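Local coordinates for protein 2-hydroxyethylphosphonate dioxygenase (Streptomyces viridochromogenes, PDB 4YAR) that converts 2-hydroxyethylphosphonate and oxygen to hydroxymethylphosphonate and formate with a non-heme iron, a step in making the antibiotic phosphinothricin tripeptide, at residues 71-75 / 367-372; 100-104 / 384-388; 356-360 / 393-397. The protein carries 1 engineered substitution. One frame throughout, in Å; residues are numbered along the deposited sequence.

The three contacts cluster in the C-terminal beta-barrel of the chain, their centres 10 to 11 Å apart. Along the chain the segments come in the order 71-75, 100-104, 356-360, 367-372, 384-388 and 393-397, so the contacts interlock. Strands 73-76, 385-388 and 355-362 are consecutive neighbours in one antiparallel sheet. Strands 365-371 and 394-397 are neighbours in the sheet that faces it. Contacts 1 and 3 join the two sheets across the barrel interior. Contact 2 lays a loop from the N-terminal half over strand 385-388. One early strand is thus built into the later barrel and one early loop packs against it, which ties the two halves of the protein together.

Contact 1. Residues 71-75 / 367-372; sequences LTVVH and LEWDGP. With CD (cadmium ion), chain D.
The two facing sheets of the C-terminal beta-barrel meet here, with Val73 on edge strand 73-76 packed against Trp369 on strand 365-371. The strand segments run roughly antiparallel, at 145°, with axes 9.6 Å apart at their closest. They are therefore joined by side chains and not by backbone pairing. Val73 covers one face of the indole. Val73 CG2 lies 3.5 Å from the centroid of the Trp369 five-membered ring and 11° off the ring normal, a CH-pi contact. With Val73 CG1 anti to the backbone N (chi1 170°), that methyl reaches the six-membered part of the indole and comes 4.0 Å from Leu367 CD2. At the indole edge a water lies in the ring plane and accepts a hydrogen bond of 2.7 Å from Trp369 NE1. The same water is hydrogen-bonded to Thr72 OG1, also at 2.7 Å, and so bridges the two segments. The other branch of Thr72, the methyl CG2, meets the CD corner of the Pro372 ring at 3.5 Å, tighter than usual carbon contact. His75 crosses Trp369 at about a right angle, with His75 CD2 3.9 Å from Trp369 CH2. His75 NE2 binds a cadmium ion at 2.5 Å, in the imidazole plane. This cadmium is separate from the iron site of His129 and His182. The indole of Trp369 thus lies between the two facing sheets of a cupin barrel.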
ATOM      1  N   LEU A  71      -3.510  16.625   7.189  1.00 22.31           N
ATOM      2  CA  LEU A  71      -4.215  15.590   7.932  1.00 24.12           C
ATOM      3  C   LEU A  71      -3.199  14.867   8.735  1.00 19.32           C
ATOM      4  O   LEU A  71      -2.121  14.611   8.245  1.00 23.69           O
ATOM      5  CB  LEU A  71      -4.940  14.561   7.023  1.00 29.31           C
ATOM      6  CG  LEU A  71      -6.425  14.828   6.762  1.00 36.70           C
ATOM      7  CD1 LEU A  71      -6.726  16.291   6.488  1.00 39.29           C
ATOM      8  CD2 LEU A  71      -6.853  13.917   5.630  1.00 36.65           C
ATOM      9  N   THR A  72      -3.577  14.457   9.926  1.00 22.13           N
ATOM     10  CA  THR A  72      -2.742  13.625  10.773  1.00 20.65           C
ATOM     11  C   THR A  72      -3.522  12.353  11.140  1.00 20.86           C
ATOM     12  O   THR A  72      -3.024  11.252  10.970  1.00 19.13           O
ATOM     13  CB  THR A  72      -2.334  14.346  12.073  1.00 22.92           C
ATOM     14  OG1 THR A  72      -3.533  14.786  12.747  1.00 26.18           O
ATOM     15  CG2 THR A  72      -1.521  15.540  11.744  1.00 22.97           C
ATOM     16  N   VAL A  73      -4.692  12.517  11.736  1.00 21.74           N
ATOM     17  CA  VAL A  73      -5.493  11.399  12.244  1.00 22.19           C
ATOM     18  C   VAL A  73      -6.932  11.634  11.850  1.00 23.90           C
ATOM     19  O   VAL A  73      -7.422  12.758  11.938  1.00 22.27           O
ATOM     20  CB  VAL A  73      -5.389  11.190  13.729  1.00 24.82           C
ATOM     21  CG1 VAL A  73      -6.433  10.159  14.264  1.00 26.06           C
ATOM     22  CG2 VAL A  73      -3.997  10.728  14.066  1.00 27.58           C
ATOM     23  N   VAL A  74      -7.597  10.556  11.394  1.00 21.57           N
ATOM     24  CA  VAL A  74      -9.044  10.563  11.096  1.00 21.85           C
ATOM     25  C   VAL A  74      -9.598   9.409  11.919  1.00 21.45           C
ATOM     26  O   VAL A  74      -8.927   8.363  12.037  1.00 19.69           O
ATOM     27  CB  VAL A  74      -9.278  10.259   9.603  1.00 25.46           C
ATOM     28  CG1 VAL A  74     -10.756  10.041   9.346  1.00 26.85           C
ATOM     29  CG2 VAL A  74      -8.707  11.428   8.784  1.00 26.50           C
ATOM     30  N   HIS A  75     -10.765   9.584  12.534  1.00 20.11           N
ATOM     31  CA  HIS A  75     -11.360   8.519  13.366  1.00 19.27           C
ATOM     32  C   HIS A  75     -12.874   8.398  13.112  1.00 18.58           C
ATOM     33  O   HIS A  75     -13.495   9.310  12.535  1.00 18.43           O
ATOM     34  CB  HIS A  75     -11.025   8.730  14.826  1.00 21.89           C
ATOM     35  CG  HIS A  75     -11.353  10.103  15.299  1.00 24.43           C
ATOM     36  ND1 HIS A  75     -12.644  10.502  15.577  1.00 27.38           N
ATOM     37  CD2 HIS A  75     -10.557  11.172  15.535  1.00 25.54           C
ATOM     38  CE1 HIS A  75     -12.632  11.773  15.948  1.00 24.80           C
ATOM     39  NE2 HIS A  75     -11.385  12.205  15.905  1.00 25.72           N
ATOM     40  N   LEU A 367      -6.697   6.639  21.778  1.00 19.25           N
ATOM     41  CA  LEU A 367      -5.644   6.932  20.785  1.00 17.54           C
ATOM     42  C   LEU A 367      -5.213   8.378  21.025  1.00 17.64           C
ATOM     43  O   LEU A 367      -6.035   9.266  20.928  1.00 19.33           O
ATOM     44  CB  LEU A 367      -6.116   6.713  19.361  1.00 18.47           C
ATOM     45  CG  LEU A 367      -5.203   7.244  18.210  1.00 19.05           C
ATOM     46  CD1 LEU A 367      -3.925   6.462  18.091  1.00 20.63           C
ATOM     47  CD2 LEU A 367      -5.945   7.130  16.879  1.00 20.13           C
ATOM     48  N   GLU A 368      -3.949   8.580  21.292  1.00 21.37           N
ATOM     49  CA  GLU A 368      -3.355   9.928  21.377  1.00 21.20           C
ATOM     50  C   GLU A 368      -2.439  10.228  20.212  1.00 19.78           C
ATOM     51  O   GLU A 368      -1.730   9.316  19.792  1.00 21.07           O
ATOM     52  CB  GLU A 368      -2.526  10.028  22.627  1.00 23.08           C
ATOM     53  CG  GLU A 368      -3.345   9.780  23.850  1.00 25.24           C
ATOM     54  CD  GLU A 368      -2.523   9.983  25.066  1.00 27.55           C
ATOM     55  OE1 GLU A 368      -1.231   9.915  24.953  1.00 25.91           O
ATOM     56  OE2 GLU A 368      -3.193  10.153  26.127  1.00 32.97           O
ATOM     57  N   TRP A 369      -2.415  11.487  19.801  1.00 18.52           N
ATOM     58  CA  TRP A 369      -1.488  11.929  18.739  1.00 19.25           C
ATOM     59  C   TRP A 369      -1.020  13.384  18.948  1.00 21.87           C
ATOM     60  O   TRP A 369      -1.632  14.151  19.719  1.00 24.64           O
ATOM     61  CB  TRP A 369      -2.080  11.702  17.350  1.00 18.51           C
ATOM     62  CG  TRP A 369      -3.227  12.545  16.953  1.00 19.69           C
ATOM     63  CD1 TRP A 369      -3.196  13.638  16.090  1.00 18.80           C
ATOM     64  CD2 TRP A 369      -4.596  12.309  17.221  1.00 19.96           C
ATOM     65  NE1 TRP A 369      -4.432  14.127  15.903  1.00 19.76           N
ATOM     66  CE2 TRP A 369      -5.325  13.325  16.575  1.00 21.09           C
ATOM     67  CE3 TRP A 369      -5.289  11.323  17.939  1.00 20.02           C
ATOM     68  CZ2 TRP A 369      -6.701  13.418  16.651  1.00 21.20           C
ATOM     69  CZ3 TRP A 369      -6.634  11.442  18.058  1.00 20.29           C
ATOM     70  CH2 TRP A 369      -7.345  12.491  17.383  1.00 21.05           C
ATOM     71  N   ASP A 370       0.004  13.750  18.183  1.00 21.22           N
ATOM     72  CA  ASP A 370       0.554  15.096  18.222  1.00 25.00           C
ATOM     73  C   ASP A 370       0.315  15.683  16.822  1.00 25.14           C
ATOM     74  O   ASP A 370       0.753  15.152  15.784  1.00 27.97           O
ATOM     75  CB  ASP A 370       1.995  15.026  18.721  1.00 29.57           C
ATOM     76  CG  ASP A 370       2.061  14.550  20.152  1.00 30.59           C
ATOM     77  OD1 ASP A 370       1.554  15.273  21.044  1.00 29.28           O
ATOM     78  OD2 ASP A 370       2.584  13.446  20.397  1.00 37.36           O
ATOM     79  N   GLY A 371      -0.552  16.675  16.780  1.00 25.89           N
ATOM     80  CA  GLY A 371      -0.945  17.251  15.498  1.00 27.02           C
ATOM     81  C   GLY A 371      -0.692  18.731  15.424  1.00 28.46           C
ATOM     82  O   GLY A 371      -0.159  19.307  16.364  1.00 26.58           O
ATOM     83  N   PRO A 372      -1.173  19.359  14.353  1.00 29.94           N
ATOM     84  CA  PRO A 372      -1.041  20.809  14.150  1.00 32.36           C
ATOM     85  C   PRO A 372      -1.623  21.662  15.233  1.00 28.86           C
ATOM     86  O   PRO A 372      -1.222  22.805  15.384  1.00 32.62           O
ATOM     87  CB  PRO A 372      -1.827  21.059  12.868  1.00 33.67           C
ATOM     88  CG  PRO A 372      -1.851  19.735  12.148  1.00 33.01           C
ATOM     89  CD  PRO A 372      -1.810  18.689  13.198  1.00 31.23           C
TER
HETATM   90 CD    CD D 503     -11.552  14.704  16.047  1.00 89.69          CD
HETATM   91  O   HOH W   1      -4.812  16.451  14.489  1.00 49.62           O

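Contact 2. Residues 100-104 / 384-388; sequences TLAAP and GSAWT
One direct hydrogen bond joins the loop 100-104 to strand 385-388. The donor is the backbone N of Ala102 and the acceptor is Ser385 OG, 2.8 Å away. The bond is fairly straight, with an angle of 162° at the hydrogen. Ser385 OG sits between its own backbone N and carbonyl carbon (chi1 56°), and this turn presents it to the loop. A water makes the second polar link. It donates to Ala102 O and to Ala386 O, each at 3.0 Å, and so bridges the two carbonyls. Ala102 O also has a weak hydrogen bond from His357.

The loop follows strand 93-100 of the six-stranded sheet, which belongs to the N-terminal cupin barrel. Strand 385-388 belongs to the C-terminal barrel, where it pairs with strands 73-76 and 355-362. The contact is therefore a buried seam between the two barrels of a bicupin. Tyr98 lies just before the loop. In another structure of this protein it binds substrate, in a site shared between the two subunits of the dimer.

The apolar part is led by Pro104 and Trp387, whose side chains cross at about a right angle. Pro104 CG rests over the middle of the indole face, 3.5 Å from the centroid of the Trp387 six-membered ring and 10° off its normal. This is a CH-pi contact. Trp387 NE1 is hydrogen-bonded to Glu355, and the ring also meets His357 edge-to-face. Both would help to fix how the indole is turned. Smaller groups pack further along the strand. Ala102 CB lies 3.8 Å from Ala386 CA. Leu101 CB packs against the Ser385 side chain, 3.9 Å from Ser385 CB.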
ATOM      1  N   THR A 100     -17.651   0.312   6.453  1.00 20.27           N
ATOM      2  CA  THR A 100     -16.396   1.040   6.178  1.00 18.14           C
ATOM      3  C   THR A 100     -15.777   1.564   7.475  1.00 17.09           C
ATOM      4  O   THR A 100     -16.440   2.102   8.331  1.00 18.07           O
ATOM      5  CB  THR A 100     -16.540   2.163   5.141  1.00 21.28           C
ATOM      6  OG1 THR A 100     -17.628   2.977   5.497  1.00 19.21           O
ATOM      7  CG2 THR A 100     -16.773   1.638   3.717  1.00 22.77           C
ATOM      8  N   LEU A 101     -14.478   1.280   7.648  1.00 18.05           N
ATOM      9  CA  LEU A 101     -13.688   1.903   8.711  1.00 17.26           C
ATOM     10  C   LEU A 101     -13.137   3.280   8.332  1.00 16.55           C
ATOM     11  O   LEU A 101     -13.223   3.784   7.179  1.00 18.14           O
ATOM     12  CB  LEU A 101     -12.536   0.960   9.082  1.00 19.94           C
ATOM     13  CG  LEU A 101     -12.964  -0.470   9.433  1.00 19.38           C
ATOM     14  CD1 LEU A 101     -11.770  -1.310   9.891  1.00 21.55           C
ATOM     15  CD2 LEU A 101     -14.028  -0.504  10.529  1.00 21.54           C
ATOM     16  N   ALA A 102     -12.525   3.934   9.327  1.00 15.79           N
ATOM     17  CA  ALA A 102     -11.985   5.246   9.112  1.00 16.67           C
ATOM     18  C   ALA A 102     -10.988   5.381   7.978  1.00 16.70           C
ATOM     19  O   ALA A 102     -10.052   4.580   7.826  1.00 16.18           O
ATOM     20  CB  ALA A 102     -11.362   5.754  10.378  1.00 16.93           C
ATOM     21  N   ALA A 103     -11.145   6.463   7.232  1.00 18.22           N
ATOM     22  CA  ALA A 103     -10.232   6.804   6.172  1.00 17.57           C
ATOM     23  C   ALA A 103     -10.343   8.274   5.801  1.00 20.90           C
ATOM     24  O   ALA A 103     -11.479   8.819   5.921  1.00 19.58           O
ATOM     25  CB  ALA A 103     -10.528   5.943   4.984  1.00 18.25           C
ATOM     26  N   PRO A 104      -9.236   8.905   5.318  1.00 21.56           N
ATOM     27  CA  PRO A 104      -9.417  10.265   4.807  1.00 21.21           C
ATOM     28  C   PRO A 104     -10.495  10.339   3.705  1.00 24.39           C
ATOM     29  O   PRO A 104     -10.722   9.368   2.982  1.00 24.91           O
ATOM     30  CB  PRO A 104      -8.039  10.628   4.222  1.00 22.08           C
ATOM     31  CG  PRO A 104      -7.052   9.698   4.878  1.00 23.24           C
ATOM     32  CD  PRO A 104      -7.834   8.443   5.209  1.00 21.09           C
ATOM     33  N   GLY A 384     -14.986   0.881  16.552  1.00 17.22           N
ATOM     34  CA  GLY A 384     -14.305   2.145  16.303  1.00 17.04           C
ATOM     35  C   GLY A 384     -12.981   1.967  15.597  1.00 17.70           C
ATOM     36  O   GLY A 384     -12.285   0.926  15.809  1.00 17.27           O
ATOM     37  N   SER A 385     -12.599   2.982  14.814  1.00 17.92           N
ATOM     38  CA  SER A 385     -11.381   2.864  14.015  1.00 17.01           C
ATOM     39  C   SER A 385     -10.718   4.203  13.839  1.00 17.96           C
ATOM     40  O   SER A 385     -11.358   5.267  14.044  1.00 15.20           O
ATOM     41  CB  SER A 385     -11.735   2.279  12.640  1.00 15.65           C
ATOM     42  OG  SER A 385     -12.716   3.063  11.996  1.00 16.90           O
ATOM     43  N   ALA A 386      -9.456   4.150  13.409  1.00 16.63           N
ATOM     44  CA  ALA A 386      -8.709   5.310  13.058  1.00 17.11           C
ATOM     45  C   ALA A 386      -7.730   5.106  11.903  1.00 18.75           C
ATOM     46  O   ALA A 386      -7.381   3.958  11.556  1.00 17.47           O
ATOM     47  CB  ALA A 386      -7.977   5.793  14.269  1.00 16.41           C
ATOM     48  N   TRP A 387      -7.250   6.237  11.363  1.00 18.01           N
ATOM     49  CA  TRP A 387      -6.207   6.261  10.315  1.00 16.33           C
ATOM     50  C   TRP A 387      -5.118   7.163  10.773  1.00 16.23           C
ATOM     51  O   TRP A 387      -5.440   8.204  11.288  1.00 17.14           O
ATOM     52  CB  TRP A 387      -6.788   6.763   9.027  1.00 16.88           C
ATOM     53  CG  TRP A 387      -5.814   7.065   7.978  1.00 16.36           C
ATOM     54  CD1 TRP A 387      -5.339   6.197   7.041  1.00 19.27           C
ATOM     55  CD2 TRP A 387      -5.172   8.315   7.707  1.00 19.46           C
ATOM     56  NE1 TRP A 387      -4.465   6.807   6.232  1.00 19.70           N
ATOM     57  CE2 TRP A 387      -4.334   8.112   6.612  1.00 19.65           C
ATOM     58  CE3 TRP A 387      -5.209   9.589   8.297  1.00 19.10           C
ATOM     59  CZ2 TRP A 387      -3.565   9.157   6.060  1.00 19.05           C
ATOM     60  CZ3 TRP A 387      -4.412  10.595   7.767  1.00 18.46           C
ATOM     61  CH2 TRP A 387      -3.640  10.357   6.654  1.00 16.20           C
ATOM     62  N   THR A 388      -3.859   6.794  10.595  1.00 16.39           N
ATOM     63  CA  THR A 388      -2.747   7.716  10.899  1.00 15.07           C
ATOM     64  C   THR A 388      -1.951   7.969   9.623  1.00 15.68           C
ATOM     65  O   THR A 388      -1.693   6.997   8.919  1.00 15.75           O
ATOM     66  CB  THR A 388      -1.861   7.209  12.010  1.00 15.96           C
ATOM     67  OG1 THR A 388      -1.246   5.990  11.678  1.00 16.08           O
ATOM     68  CG2 THR A 388      -2.711   6.934  13.336  1.00 16.71           C
TER
HETATM   69  O   HOH W   2      -9.325   2.472   9.768  1.00 16.72           O

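Contact 3. Residues 356-360 / 393-397; sequences NHYVV and RHRWH
The phenol ring of Tyr358 has Trp396 over one face and His394 at its edge. Trp396 comes edge-on, so the pair is T-shaped, with planes at 75° and the centroids of the Tyr358 ring and the Trp396 five-membered ring 4.7 Å apart. The NE1 to CZ2 edge of the indole faces the ring. Trp396 NE1 lies 3.5 Å from Tyr358 CE1, offset toward the phenol rim. Further along the same edge, Trp396 CZ2 is 3.5 Å from Tyr358 CG. His394 meets Tyr358 rim to rim, and neither ring covers the other. His394 CG lies between the backbone N and the carbonyl carbon (chi1 64°), which carries NE2 to the phenol. Tyr358 OH lies in the imidazole plane and forms a hydrogen bond of 2.7 Å with His394 NE2. Either atom could be the donor.

These three residues form an aromatic cluster inside the C-terminal cupin barrel. Strands 355-362 and 394-397 belong to facing sheets. Here they run almost parallel, 8° apart, with axes 11.7 Å apart at their closest. Only the side chains span this distance.

The buried Tyr358 OH has a second hydrogen bond, to Lys404 of the neighbouring strand 400-407. His394 ND1 is hydrogen-bonded to the carbonyl of Val392. These bonds would fix the imidazole rotation and hold the phenol end. Val360 CG2 also flanks Trp396 CZ3, at 4.3 Å.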
ATOM      1  N   ASN A 356      -1.238   3.973   8.656  1.00 16.58           N
ATOM      2  CA  ASN A 356      -1.857   2.913   9.446  1.00 17.06           C
ATOM      3  C   ASN A 356      -3.381   3.051   9.438  1.00 15.69           C
ATOM      4  O   ASN A 356      -3.935   4.209   9.508  1.00 16.44           O
ATOM      5  CB  ASN A 356      -1.460   3.001  10.949  1.00 18.40           C
ATOM      6  CG  ASN A 356       0.025   2.751  11.229  1.00 21.96           C
ATOM      7  OD1 ASN A 356       0.665   1.915  10.647  1.00 25.01           O
ATOM      8  ND2 ASN A 356       0.563   3.501  12.220  1.00 23.97           N
ATOM      9  N   HIS A 357      -4.066   1.900   9.501  1.00 15.11           N
ATOM     10  CA  HIS A 357      -5.466   1.863   9.765  1.00 14.85           C
ATOM     11  C   HIS A 357      -5.713   0.953  10.929  1.00 15.65           C
ATOM     12  O   HIS A 357      -5.109  -0.205  10.969  1.00 15.07           O
ATOM     13  CB  HIS A 357      -6.265   1.322   8.541  1.00 15.91           C
ATOM     14  CG  HIS A 357      -6.148   2.145   7.306  1.00 15.06           C
ATOM     15  ND1 HIS A 357      -7.145   3.010   6.905  1.00 17.70           N
ATOM     16  CD2 HIS A 357      -5.208   2.207   6.353  1.00 16.01           C
ATOM     17  CE1 HIS A 357      -6.833   3.521   5.741  1.00 15.21           C
ATOM     18  NE2 HIS A 357      -5.657   3.090   5.409  1.00 17.35           N
ATOM     19  N   TYR A 358      -6.406   1.460  11.957  1.00 14.05           N
ATOM     20  CA  TYR A 358      -6.602   0.673  13.143  1.00 14.47           C
ATOM     21  C   TYR A 358      -8.081   0.375  13.367  1.00 15.29           C
ATOM     22  O   TYR A 358      -8.920   1.265  13.159  1.00 16.16           O
ATOM     23  CB  TYR A 358      -6.151   1.437  14.426  1.00 14.77           C
ATOM     24  CG  TYR A 358      -4.666   1.636  14.624  1.00 14.98           C
ATOM     25  CD1 TYR A 358      -3.863   0.635  15.125  1.00 14.64           C
ATOM     26  CD2 TYR A 358      -4.075   2.825  14.281  1.00 14.70           C
ATOM     27  CE1 TYR A 358      -2.540   0.838  15.353  1.00 15.07           C
ATOM     28  CE2 TYR A 358      -2.742   3.050  14.484  1.00 16.68           C
ATOM     29  CZ  TYR A 358      -1.955   2.044  15.026  1.00 16.79           C
ATOM     30  OH  TYR A 358      -0.608   2.229  15.235  1.00 18.67           O
ATOM     31  N   VAL A 359      -8.385  -0.809  13.865  1.00 15.22           N
ATOM     32  CA  VAL A 359      -9.750  -1.134  14.374  1.00 15.63           C
ATOM     33  C   VAL A 359      -9.734  -1.810  15.711  1.00 14.32           C
ATOM     34  O   VAL A 359      -8.957  -2.802  15.965  1.00 15.74           O
ATOM     35  CB  VAL A 359     -10.604  -1.912  13.352  1.00 17.71           C
ATOM     36  CG1 VAL A 359      -9.982  -3.252  13.030  1.00 18.49           C
ATOM     37  CG2 VAL A 359     -12.062  -2.073  13.859  1.00 17.97           C
ATOM     38  N   VAL A 360     -10.527  -1.262  16.618  1.00 16.17           N
ATOM     39  CA  VAL A 360     -10.594  -1.747  17.987  1.00 18.41           C
ATOM     40  C   VAL A 360     -11.499  -2.989  18.019  1.00 16.75           C
ATOM     41  O   VAL A 360     -12.596  -2.969  17.485  1.00 18.47           O
ATOM     42  CB  VAL A 360     -11.200  -0.698  18.959  1.00 18.83           C
ATOM     43  CG1 VAL A 360     -11.274  -1.267  20.339  1.00 20.83           C
ATOM     44  CG2 VAL A 360     -10.412   0.578  18.988  1.00 21.31           C
ATOM     45  N   ARG A 393       3.172  10.683  15.054  1.00 18.96           N
ATOM     46  CA  ARG A 393       3.543  10.045  16.314  1.00 24.28           C
ATOM     47  C   ARG A 393       2.251   9.920  17.145  1.00 17.42           C
ATOM     48  O   ARG A 393       1.450  10.816  17.228  1.00 20.19           O
ATOM     49  CB  ARG A 393       4.657  10.842  17.032  1.00 27.90           C
ATOM     50  CG  ARG A 393       5.105  10.382  18.415  1.00 33.38           C
ATOM     51  CD  ARG A 393       5.680  11.590  19.174  1.00 39.94           C
ATOM     52  NE  ARG A 393       7.087  11.804  18.854  1.00 40.90           N
ATOM     53  CZ  ARG A 393       7.744  12.969  18.989  1.00 53.33           C
ATOM     54  NH1 ARG A 393       7.133  14.085  19.433  1.00 53.63           N
ATOM     55  NH2 ARG A 393       9.039  13.041  18.662  1.00 48.88           N
ATOM     56  N   HIS A 394       2.058   8.748  17.649  1.00 17.27           N
ATOM     57  CA  HIS A 394       0.799   8.380  18.355  1.00 18.80           C
ATOM     58  C   HIS A 394       1.048   7.232  19.308  1.00 18.06           C
ATOM     59  O   HIS A 394       2.134   6.603  19.371  1.00 18.50           O
ATOM     60  CB  HIS A 394      -0.336   8.041  17.324  1.00 19.43           C
ATOM     61  CG  HIS A 394      -0.053   6.834  16.481  1.00 17.78           C
ATOM     62  ND1 HIS A 394       0.872   6.818  15.459  1.00 17.67           N
ATOM     63  CD2 HIS A 394      -0.577   5.584  16.532  1.00 16.23           C
ATOM     64  CE1 HIS A 394       0.887   5.629  14.893  1.00 16.99           C
ATOM     65  NE2 HIS A 394       0.021   4.858  15.535  1.00 18.98           N
ATOM     66  N   ARG A 395       0.053   6.990  20.151  1.00 20.70           N
ATOM     67  CA  ARG A 395       0.137   5.920  21.117  1.00 22.44           C
ATOM     68  C   ARG A 395      -1.301   5.550  21.530  1.00 20.74           C
ATOM     69  O   ARG A 395      -2.232   6.302  21.329  1.00 19.56           O
ATOM     70  CB  ARG A 395       0.951   6.371  22.338  1.00 25.29           C
ATOM     71  CG  ARG A 395       0.307   7.538  23.013  1.00 28.03           C
ATOM     72  CD  ARG A 395       1.291   8.190  23.960  1.00 31.38           C
ATOM     73  NE  ARG A 395       2.256   8.997  23.221  1.00 31.95           N
ATOM     74  CZ  ARG A 395       2.020  10.185  22.689  1.00 32.67           C
ATOM     75  NH1 ARG A 395       0.872  10.772  22.867  1.00 34.44           N
ATOM     76  NH2 ARG A 395       2.985  10.813  22.000  1.00 33.85           N
ATOM     77  N   TRP A 396      -1.437   4.344  22.030  1.00 22.64           N
ATOM     78  CA  TRP A 396      -2.723   3.831  22.588  1.00 21.68           C
ATOM     79  C   TRP A 396      -2.575   3.648  24.123  1.00 23.66           C
ATOM     80  O   TRP A 396      -1.535   3.133  24.577  1.00 23.48           O
ATOM     81  CB  TRP A 396      -3.105   2.521  21.975  1.00 24.11           C
ATOM     82  CG  TRP A 396      -3.487   2.550  20.549  1.00 19.84           C
ATOM     83  CD1 TRP A 396      -2.657   2.333  19.507  1.00 24.31           C
ATOM     84  CD2 TRP A 396      -4.800   2.760  19.989  1.00 22.54           C
ATOM     85  NE1 TRP A 396      -3.362   2.433  18.313  1.00 23.78           N
ATOM     86  CE2 TRP A 396      -4.673   2.694  18.582  1.00 22.63           C
ATOM     87  CE3 TRP A 396      -6.063   3.030  20.521  1.00 20.47           C
ATOM     88  CZ2 TRP A 396      -5.757   2.875  17.735  1.00 20.78           C
ATOM     89  CZ3 TRP A 396      -7.117   3.225  19.685  1.00 21.67           C
ATOM     90  CH2 TRP A 396      -6.981   3.102  18.297  1.00 21.66           C
ATOM     91  N   HIS A 397      -3.622   4.028  24.866  1.00 24.95           N
ATOM     92  CA  HIS A 397      -3.752   3.750  26.333  1.00 28.43           C
ATOM     93  C   HIS A 397      -5.076   2.983  26.552  1.00 25.99           C
ATOM     94  O   HIS A 397      -5.991   3.054  25.726  1.00 24.17           O
ATOM     95  CB  HIS A 397      -3.836   5.026  27.270  1.00 31.47           C
ATOM     96  CG  HIS A 397      -2.735   6.039  27.089  1.00 36.14           C
ATOM     97  ND1 HIS A 397      -1.392   5.707  26.984  1.00 39.61           N
ATOM     98  CD2 HIS A 397      -2.783   7.390  27.039  1.00 38.44           C
ATOM     99  CE1 HIS A 397      -0.666   6.811  26.826  1.00 32.55           C
ATOM    100  NE2 HIS A 397      -1.490   7.839  26.862  1.00 36.91           N
TER